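Local coordinates for protein endoglucanase E-5 (Thermobifida fusca, PDB 2CKS) that catalyses the endohydrolysis of (1->4)-beta-D-glucosidic linkages in cellulose, lichenin and cereal beta-D-glucans, here seen as its family 5 catalytic domain, at residues 76-87 with 118-129; 270-279 with 291-300. All blocks are in the same frame, centred on the assembly; numbering follows the deposited sequence.

Contact 1: 76-87 with 118-129. With NA (sodium ion), chain H.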
# COMPACT_ATOMS: atom_id res chain seq x y z
N ARG A 76 18.86 7.29 9.07
CA ARG A 76 19.10 6.28 10.08
C ARG A 76 17.90 6.07 11.01
O ARG A 76 17.47 4.94 11.25
CB ARG A 76 20.36 6.65 10.88
CG ARG A 76 20.88 5.58 11.80
CD ARG A 76 21.53 4.43 11.08
NE ARG A 76 20.58 3.34 10.99
CZ ARG A 76 20.40 2.55 9.93
NH1 ARG A 76 21.11 2.68 8.82
NH2 ARG A 76 19.47 1.62 10.02
N GLY A 77 17.34 7.16 11.53
CA GLY A 77 16.22 7.05 12.46
C GLY A 77 14.98 6.47 11.79
O GLY A 77 14.29 5.64 12.37
N PHE A 78 14.70 6.91 10.57
CA PHE A 78 13.54 6.40 9.84
C PHE A 78 13.71 4.93 9.49
O PHE A 78 12.76 4.16 9.60
CB PHE A 78 13.22 7.23 8.60
CG PHE A 78 12.41 8.46 8.88
CD1 PHE A 78 11.02 8.40 8.94
CD2 PHE A 78 13.03 9.68 9.09
CE1 PHE A 78 10.28 9.54 9.21
CE2 PHE A 78 12.29 10.81 9.35
CZ PHE A 78 10.92 10.75 9.41
N THR A 79 14.91 4.54 9.09
CA THR A 79 15.16 3.14 8.76
C THR A 79 14.98 2.25 9.99
O THR A 79 14.36 1.19 9.92
CB THR A 79 16.56 2.98 8.17
OG1 THR A 79 16.71 3.81 7.01
CG2 THR A 79 16.80 1.55 7.66
N ASP A 80 15.50 2.69 11.13
CA ASP A 80 15.40 1.91 12.36
C ASP A 80 13.94 1.77 12.78
O ASP A 80 13.53 0.71 13.24
CB ASP A 80 16.23 2.52 13.48
CG ASP A 80 17.72 2.23 13.33
OD1 ASP A 80 18.08 1.26 12.63
OD2 ASP A 80 18.58 2.93 13.89
N ARG A 81 13.15 2.82 12.61
CA ARG A 81 11.73 2.72 12.95
C ARG A 81 11.00 1.76 12.00
O ARG A 81 10.09 1.03 12.42
CB ARG A 81 11.09 4.10 12.95
CG ARG A 81 9.61 4.12 13.22
CD ARG A 81 9.19 3.43 14.52
NE ARG A 81 7.84 3.82 14.87
CZ ARG A 81 7.04 3.18 15.71
NH1 ARG A 81 7.42 2.06 16.31
NH2 ARG A 81 5.83 3.66 15.94
N MET A 82 11.38 1.77 10.73
CA MET A 82 10.78 0.86 9.77
C MET A 82 11.09 -0.59 10.13
O MET A 82 10.21 -1.44 10.09
CB MET A 82 11.21 1.20 8.35
CG MET A 82 10.61 2.50 7.81
SD MET A 82 8.82 2.48 7.60
CE MET A 82 8.67 1.62 6.05
N HIS A 83 12.33 -0.89 10.51
CA HIS A 83 12.68 -2.22 10.98
C HIS A 83 11.79 -2.61 12.16
O HIS A 83 11.28 -3.72 12.22
CB HIS A 83 14.12 -2.27 11.47
CG HIS A 83 15.16 -2.25 10.39
ND1 HIS A 83 15.11 -3.05 9.27
CD2 HIS A 83 16.32 -1.55 10.30
CE1 HIS A 83 16.18 -2.83 8.53
NE2 HIS A 83 16.93 -1.93 9.13
N GLN A 84 11.63 -1.70 13.11
CA GLN A 84 10.82 -1.96 14.28
C GLN A 84 9.37 -2.24 13.90
O GLN A 84 8.77 -3.17 14.41
CB GLN A 84 10.89 -0.77 15.24
CG GLN A 84 10.20 -0.99 16.55
CD GLN A 84 10.45 0.17 17.47
OE1 GLN A 84 10.13 1.31 17.13
NE2 GLN A 84 11.08 -0.09 18.61
N LEU A 85 8.83 -1.46 12.97
CA LEU A 85 7.44 -1.64 12.57
C LEU A 85 7.24 -2.93 11.77
O LEU A 85 6.22 -3.58 11.88
CB LEU A 85 6.94 -0.43 11.78
CG LEU A 85 6.72 0.85 12.60
CD1 LEU A 85 6.60 2.05 11.66
CD2 LEU A 85 5.50 0.73 13.48
N ILE A 86 8.22 -3.30 10.96
CA ILE A 86 8.15 -4.56 10.22
C ILE A 86 8.09 -5.73 11.19
O ILE A 86 7.30 -6.65 11.02
CB ILE A 86 9.34 -4.71 9.25
CG1 ILE A 86 9.19 -3.73 8.08
CG2 ILE A 86 9.43 -6.15 8.69
CD1 ILE A 86 10.47 -3.48 7.34
N ASP A 87 8.95 -5.70 12.21
CA ASP A 87 8.96 -6.74 13.23
C ASP A 87 7.66 -6.75 14.03
O ASP A 87 7.13 -7.81 14.33
CB ASP A 87 10.15 -6.57 14.18
CG ASP A 87 11.47 -6.87 13.52
OD1 ASP A 87 11.47 -7.49 12.43
OD2 ASP A 87 12.57 -6.51 14.01
N PHE A 118 18.17 2.29 1.10
CA PHE A 118 17.15 1.88 2.05
C PHE A 118 16.71 0.44 1.77
O PHE A 118 16.70 -0.39 2.67
CB PHE A 118 15.95 2.83 1.99
CG PHE A 118 14.74 2.35 2.77
CD1 PHE A 118 14.69 2.46 4.15
CD2 PHE A 118 13.64 1.81 2.11
CE1 PHE A 118 13.57 2.02 4.84
CE2 PHE A 118 12.54 1.39 2.80
CZ PHE A 118 12.49 1.49 4.15
N PHE A 119 16.36 0.14 0.53
CA PHE A 119 15.86 -1.19 0.19
C PHE A 119 16.94 -2.27 0.32
O PHE A 119 16.63 -3.39 0.70
CB PHE A 119 15.20 -1.21 -1.20
CG PHE A 119 13.79 -0.67 -1.19
CD1 PHE A 119 12.79 -1.33 -0.49
CD2 PHE A 119 13.46 0.49 -1.88
CE1 PHE A 119 11.50 -0.84 -0.47
CE2 PHE A 119 12.16 0.97 -1.87
CZ PHE A 119 11.19 0.30 -1.17
N ALA A 120 18.19 -1.94 0.06
CA ALA A 120 19.27 -2.89 0.30
C ALA A 120 19.30 -3.28 1.77
O ALA A 120 19.42 -4.46 2.11
CB ALA A 120 20.60 -2.32 -0.11
N GLU A 121 19.19 -2.30 2.66
CA GLU A 121 19.20 -2.59 4.09
C GLU A 121 17.98 -3.40 4.53
O GLU A 121 18.10 -4.38 5.27
CB GLU A 121 19.30 -1.31 4.92
CG GLU A 121 19.24 -1.63 6.41
CD GLU A 121 19.70 -0.53 7.33
OE1 GLU A 121 19.47 -0.71 8.56
OE2 GLU A 121 20.26 0.48 6.87
N ILE A 122 16.80 -3.01 4.05
CA ILE A 122 15.57 -3.68 4.43
C ILE A 122 15.57 -5.11 3.91
O ILE A 122 15.29 -6.04 4.65
CB ILE A 122 14.35 -2.92 3.89
CG1 ILE A 122 14.24 -1.52 4.51
CG2 ILE A 122 13.06 -3.74 4.09
CD1 ILE A 122 14.02 -1.48 6.02
N ALA A 123 15.91 -5.29 2.64
CA ALA A 123 15.89 -6.63 2.05
C ALA A 123 16.88 -7.58 2.70
O ALA A 123 16.57 -8.76 2.89
CB ALA A 123 16.14 -6.55 0.54
N GLN A 124 18.07 -7.09 3.05
CA GLN A 124 19.06 -7.95 3.71
C GLN A 124 18.57 -8.36 5.09
O GLN A 124 18.58 -9.54 5.43
CB GLN A 124 20.43 -7.26 3.81
CG GLN A 124 21.57 -8.21 4.24
CD GLN A 124 21.77 -8.33 5.75
OE1 GLN A 124 21.27 -7.51 6.53
NE2 GLN A 124 22.51 -9.35 6.16
N ARG A 125 18.09 -7.39 5.87
CA ARG A 125 17.66 -7.66 7.24
C ARG A 125 16.49 -8.63 7.30
O ARG A 125 16.44 -9.50 8.16
CB ARG A 125 17.24 -6.35 7.92
CG ARG A 125 16.81 -6.51 9.37
CD ARG A 125 17.96 -6.74 10.33
NE ARG A 125 18.76 -5.53 10.54
CZ ARG A 125 18.44 -4.53 11.37
NH1 ARG A 125 17.32 -4.56 12.10
NH2 ARG A 125 19.24 -3.48 11.47
N HIS A 126 15.56 -8.48 6.36
CA HIS A 126 14.28 -9.20 6.42
C HIS A 126 14.13 -10.28 5.36
O HIS A 126 13.03 -10.80 5.17
CB HIS A 126 13.15 -8.18 6.34
CG HIS A 126 13.19 -7.17 7.43
ND1 HIS A 126 12.68 -7.41 8.69
CD2 HIS A 126 13.75 -5.93 7.48
CE1 HIS A 126 12.89 -6.35 9.45
NE2 HIS A 126 13.54 -5.45 8.75
N ALA A 127 15.23 -10.67 4.72
CA ALA A 127 15.20 -11.69 3.66
C ALA A 127 14.56 -13.01 4.09
O ALA A 127 13.91 -13.67 3.28
CB ALA A 127 16.62 -11.94 3.13
N SER A 128 14.73 -13.40 5.35
CA SER A 128 14.18 -14.67 5.83
C SER A 128 12.66 -14.63 6.05
O SER A 128 12.01 -15.68 6.11
CB SER A 128 14.88 -15.12 7.12
OG SER A 128 14.56 -14.28 8.21
N LYS A 129 12.09 -13.43 6.18
CA LYS A 129 10.64 -13.29 6.30
C LYS A 129 9.97 -13.63 4.98
O LYS A 129 10.56 -13.46 3.92
CB LYS A 129 10.27 -11.86 6.71
CG LYS A 129 10.70 -11.47 8.12
CD LYS A 129 10.13 -10.11 8.51
CE LYS A 129 10.35 -9.79 9.98
NZ LYS A 129 11.78 -9.64 10.33
NA NA H . 12.02 -13.38 1.83
O HOH W 1 11.55 -10.78 2.86
O HOH W 2 12.24 -15.77 1.80
O HOH W 3 10.86 -12.89 0.57
O HOH W 4 9.54 -13.43 0.68

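Contact 2: 270-279 with 291-300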
# COMPACT_ATOMS: atom_id res chain seq x y z
N ASP A 270 -5.54 11.85 11.87
CA ASP A 270 -5.50 13.10 11.11
C ASP A 270 -6.91 13.69 11.03
O ASP A 270 -7.91 12.97 11.12
CB ASP A 270 -4.97 12.84 9.71
CG ASP A 270 -4.80 14.09 8.91
OD1 ASP A 270 -5.25 14.11 7.75
OD2 ASP A 270 -4.23 15.11 9.37
N PHE A 271 -7.00 15.01 10.85
CA PHE A 271 -8.31 15.67 10.82
C PHE A 271 -9.19 15.29 9.62
O PHE A 271 -10.42 15.41 9.69
CB PHE A 271 -8.14 17.20 10.89
CG PHE A 271 -7.68 17.83 9.60
CD1 PHE A 271 -6.33 18.03 9.35
CD2 PHE A 271 -8.61 18.25 8.64
CE1 PHE A 271 -5.90 18.63 8.17
CE2 PHE A 271 -8.19 18.84 7.46
CZ PHE A 271 -6.84 19.03 7.21
N ARG A 272 -8.57 14.86 8.54
CA ARG A 272 -9.29 14.58 7.31
C ARG A 272 -10.21 13.37 7.46
O ARG A 272 -9.96 12.48 8.28
CB ARG A 272 -8.31 14.36 6.17
CG ARG A 272 -7.51 15.61 5.82
CD ARG A 272 -6.47 15.36 4.74
NE ARG A 272 -5.71 16.56 4.41
CZ ARG A 272 -4.66 17.02 5.10
NH1 ARG A 272 -4.22 16.41 6.19
NH2 ARG A 272 -4.05 18.13 4.68
N SER A 273 -11.27 13.34 6.66
CA SER A 273 -12.31 12.33 6.82
C SER A 273 -11.81 10.91 6.53
O SER A 273 -12.38 9.95 7.05
CB SER A 273 -13.53 12.66 5.94
OG SER A 273 -13.19 12.62 4.58
N GLY A 274 -10.77 10.78 5.72
CA GLY A 274 -10.22 9.49 5.36
C GLY A 274 -9.41 8.82 6.45
O GLY A 274 -9.24 7.60 6.44
N ALA A 275 -8.89 9.60 7.39
CA ALA A 275 -8.20 9.04 8.54
C ALA A 275 -9.25 8.44 9.43
O ALA A 275 -10.21 9.10 9.81
CB ALA A 275 -7.41 10.11 9.27
N VAL A 276 -9.08 7.17 9.77
CA VAL A 276 -10.15 6.43 10.41
C VAL A 276 -10.50 6.86 11.83
O VAL A 276 -11.61 6.59 12.27
CB VAL A 276 -9.86 4.90 10.41
CG1 VAL A 276 -9.81 4.35 9.00
CG2 VAL A 276 -8.60 4.58 11.21
N PHE A 277 -9.57 7.48 12.55
CA PHE A 277 -9.81 7.88 13.94
C PHE A 277 -10.04 9.38 14.08
O PHE A 277 -9.52 10.19 13.31
CB PHE A 277 -8.64 7.48 14.83
CG PHE A 277 -8.35 6.01 14.82
CD1 PHE A 277 -9.33 5.10 15.20
CD2 PHE A 277 -7.13 5.53 14.39
CE1 PHE A 277 -9.07 3.73 15.19
CE2 PHE A 277 -6.87 4.16 14.37
CZ PHE A 277 -7.84 3.26 14.77
N GLN A 278 -10.80 9.74 15.11
CA GLN A 278 -11.07 11.14 15.39
C GLN A 278 -9.82 11.76 15.99
O GLN A 278 -9.16 11.13 16.80
CB GLN A 278 -12.21 11.28 16.39
CG GLN A 278 -13.55 10.75 15.91
CD GLN A 278 -14.23 11.61 14.86
OE1 GLN A 278 -15.40 11.38 14.51
NE2 GLN A 278 -13.53 12.60 14.35
N PRO A 279 -9.48 12.98 15.62
CA PRO A 279 -8.35 13.67 16.24
C PRO A 279 -8.32 13.54 17.77
O PRO A 279 -9.34 13.73 18.43
CB PRO A 279 -8.55 15.12 15.81
CG PRO A 279 -9.16 15.00 14.46
CD PRO A 279 -10.09 13.81 14.56
N SER A 291 -16.87 4.88 19.19
CA SER A 291 -17.02 6.34 19.10
C SER A 291 -15.78 7.09 18.61
O SER A 291 -15.87 8.27 18.29
CB SER A 291 -17.45 6.90 20.47
OG SER A 291 -16.45 6.68 21.45
N SER A 292 -14.63 6.42 18.56
CA SER A 292 -13.41 7.04 18.05
C SER A 292 -13.30 6.96 16.54
O SER A 292 -12.38 7.54 15.97
CB SER A 292 -12.19 6.38 18.67
OG SER A 292 -12.06 5.05 18.20
N LEU A 293 -14.20 6.23 15.88
CA LEU A 293 -14.13 6.08 14.42
C LEU A 293 -14.91 7.12 13.66
O LEU A 293 -16.09 7.38 13.95
CB LEU A 293 -14.65 4.71 14.00
CG LEU A 293 -13.99 3.51 14.66
CD1 LEU A 293 -14.62 2.23 14.13
CD2 LEU A 293 -12.49 3.51 14.45
N LYS A 294 -14.27 7.68 12.64
CA LYS A 294 -14.96 8.47 11.64
C LYS A 294 -15.85 7.52 10.83
O LYS A 294 -15.71 6.29 10.93
CB LYS A 294 -13.97 9.18 10.71
CG LYS A 294 -13.06 10.19 11.40
CD LYS A 294 -12.66 11.31 10.45
CE LYS A 294 -11.56 12.20 11.01
NZ LYS A 294 -10.19 11.53 11.03
N ALA A 295 -16.74 8.07 10.03
CA ALA A 295 -17.64 7.26 9.21
C ALA A 295 -16.88 6.28 8.31
O ALA A 295 -17.25 5.11 8.21
CB ALA A 295 -18.52 8.16 8.38
N SER A 296 -15.81 6.76 7.68
CA SER A 296 -14.98 5.93 6.80
C SER A 296 -14.31 4.82 7.60
O SER A 296 -14.10 3.71 7.08
CB SER A 296 -13.92 6.80 6.09
OG SER A 296 -12.97 7.32 6.99
N GLY A 297 -13.97 5.11 8.85
CA GLY A 297 -13.40 4.14 9.76
C GLY A 297 -14.34 3.00 10.10
O GLY A 297 -13.96 1.84 10.07
N GLN A 298 -15.59 3.33 10.43
CA GLN A 298 -16.57 2.29 10.73
C GLN A 298 -16.83 1.44 9.48
O GLN A 298 -16.97 0.23 9.58
CB GLN A 298 -17.88 2.87 11.27
CG GLN A 298 -18.84 1.78 11.78
CD GLN A 298 -18.19 0.78 12.75
OE1 GLN A 298 -17.87 1.13 13.89
NE2 GLN A 298 -17.97 -0.46 12.28
N TRP A 299 -16.87 2.10 8.33
CA TRP A 299 -17.13 1.43 7.06
C TRP A 299 -16.04 0.41 6.76
O TRP A 299 -16.34 -0.74 6.47
CB TRP A 299 -17.24 2.47 5.94
CG TRP A 299 -17.41 1.92 4.57
CD1 TRP A 299 -18.59 1.60 3.96
CD2 TRP A 299 -16.38 1.64 3.63
NE1 TRP A 299 -18.35 1.14 2.69
CE2 TRP A 299 -17.00 1.16 2.46
CE3 TRP A 299 -14.99 1.77 3.64
CZ2 TRP A 299 -16.28 0.79 1.32
CZ3 TRP A 299 -14.27 1.40 2.51
CH2 TRP A 299 -14.92 0.92 1.38
N VAL A 300 -14.78 0.81 6.87
CA VAL A 300 -13.70 -0.12 6.53
C VAL A 300 -13.53 -1.23 7.57
O VAL A 300 -13.24 -2.38 7.21
CB VAL A 300 -12.35 0.60 6.23
CG1 VAL A 300 -11.69 1.13 7.50
CG2 VAL A 300 -11.40 -0.33 5.53
O HOH W 5 -15.29 9.59 7.24

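Contact 1: 76-87 with 118-129
Glu121 meets Arg76 and His83 together, binding two neighbouring outer helices of the TIM barrel; the axes of segments 76-87 and 118-126 cross at -31°. Its extended chain, with CG anti to the backbone N (chi1 177°), carries the carboxylate across to a nearly coplanar guanidinium. Arg76 grips it end-on: NH2 lies 2.7 Å from Glu121 OE1, while NH1 meets the syn lone pair of Glu121 OE2. The same OE1 also accepts from His83 NE2 at 2.9 Å, the donor standing above the carboxylate plane, and Arg76 NH2 is shared with Asp80 OD1.

His83 fits as a knob among Glu121, Ile122, Arg125 and His126. Its other nitrogen, ND1, hydrogen-bonds to His126 NE2 at 2.9 Å, rim to rim. The Arg125 guanidinium lies flat on one face of the His83 ring, centres 3.8 Å apart. Imidazole suits this place: it offers a polar edge at both nitrogens and a face for a planar cation.

Ile86 CG2 makes a CH-pi contact over the His126 ring. Lys129 NZ donates to His126 ND1 and, at 3.0 Å, forms a salt bridge with Asp87 OD1. The carbonyls of Ala127 and Lys129 join Asp163 and Asp165 in the sodium site.

With an alanine here in place of Glu121, Arg76 is likely to lose its cross-helix mate and His83 NE2 its acceptor, leaving the ring less firmly fixed. Polar links thus run from Asp80 to Asp87, the two imidazoles joining a charged group at each end, and Arg76 and Lys129 probably have their charges balanced by carboxylates.

Contact 2: 270-279 with 291-300
Lys294 drives its ammonium group into the loop 270-279, where the backbone carbonyls of Asp270, Arg272, Ala275 and Phe277 curl around it. Four oxygens face three protons, so at least one proton must be shared: NZ lies 2.7 Å from Asp270 O, nearly in line with that C=O, and 2.9 Å from Arg272 O, with Ala275 O and Phe277 O completing the cage. The chain runs extended until chi4 (73°), whose turn swings NZ in among the oxygens. A long, flexible side chain ending in several N-H groups suits a site built from carbonyls, whose partial negative charges probably stabilise the cation. Arg272 O is also taken by Ala275 N, which closes a type I turn and comes from the opposite face to NZ.

Backbone bonds add an antiparallel bridge at the non-hydrogen-bonded pair Phe277-Leu293. It is flanked by Lys294 N to Val276 O at 2.9 Å and Gln278 N to Ser292 O at 2.8 Å. Leu293 CA and Phe277 CA add CA-H...O contacts to those same oxygens, respectively. Ser296 OG donates to Ser273 O at 2.7 Å, in the carbonyl plane, and a water also joins that oxygen to Ser296 N.

Apolar contacts are fewer. Leu293 CD2 touches Phe277 CE1 at 3.5 Å, the two side chains lying side by side and pointing the same way. Val276 CG1 reaches Val300 CG1 at 4.0 Å and packs on Gly297 CA; glycine belongs there, since a beta carbon would collide with Val276 O.

Lys294 is the N-cap of helix 295-304, which follows the eighth barrel strand, 262-265. Val300 lies on Trp262 and Lys264 of that strand; with Val276 it also touches Met31 of strand 29-32, while Trp299 stacks on Phe245 of helix 245-258.

Overall arrangement
From the N terminus, the chain first closes contact 1. Helix 75-90, after strand 59-65, is followed by strand 95-101 and then helix 112-126, so the contact joins consecutive outer helices of the TIM barrel on either side of one strand in sequence. Contact 2 opens much later, beyond strand 262-265, where the loop 270-279 is tied to the start of the final helix, 295-304. The short loop it closes contains helix 281-284, and Cys282 there is disulfide-bonded to Cys42. The two contacts lie in series, neither nesting nor crossing. Contacts 1 and 2 have centres about 29 Å apart, the first joining two outer helices, the second a loop and the final helix.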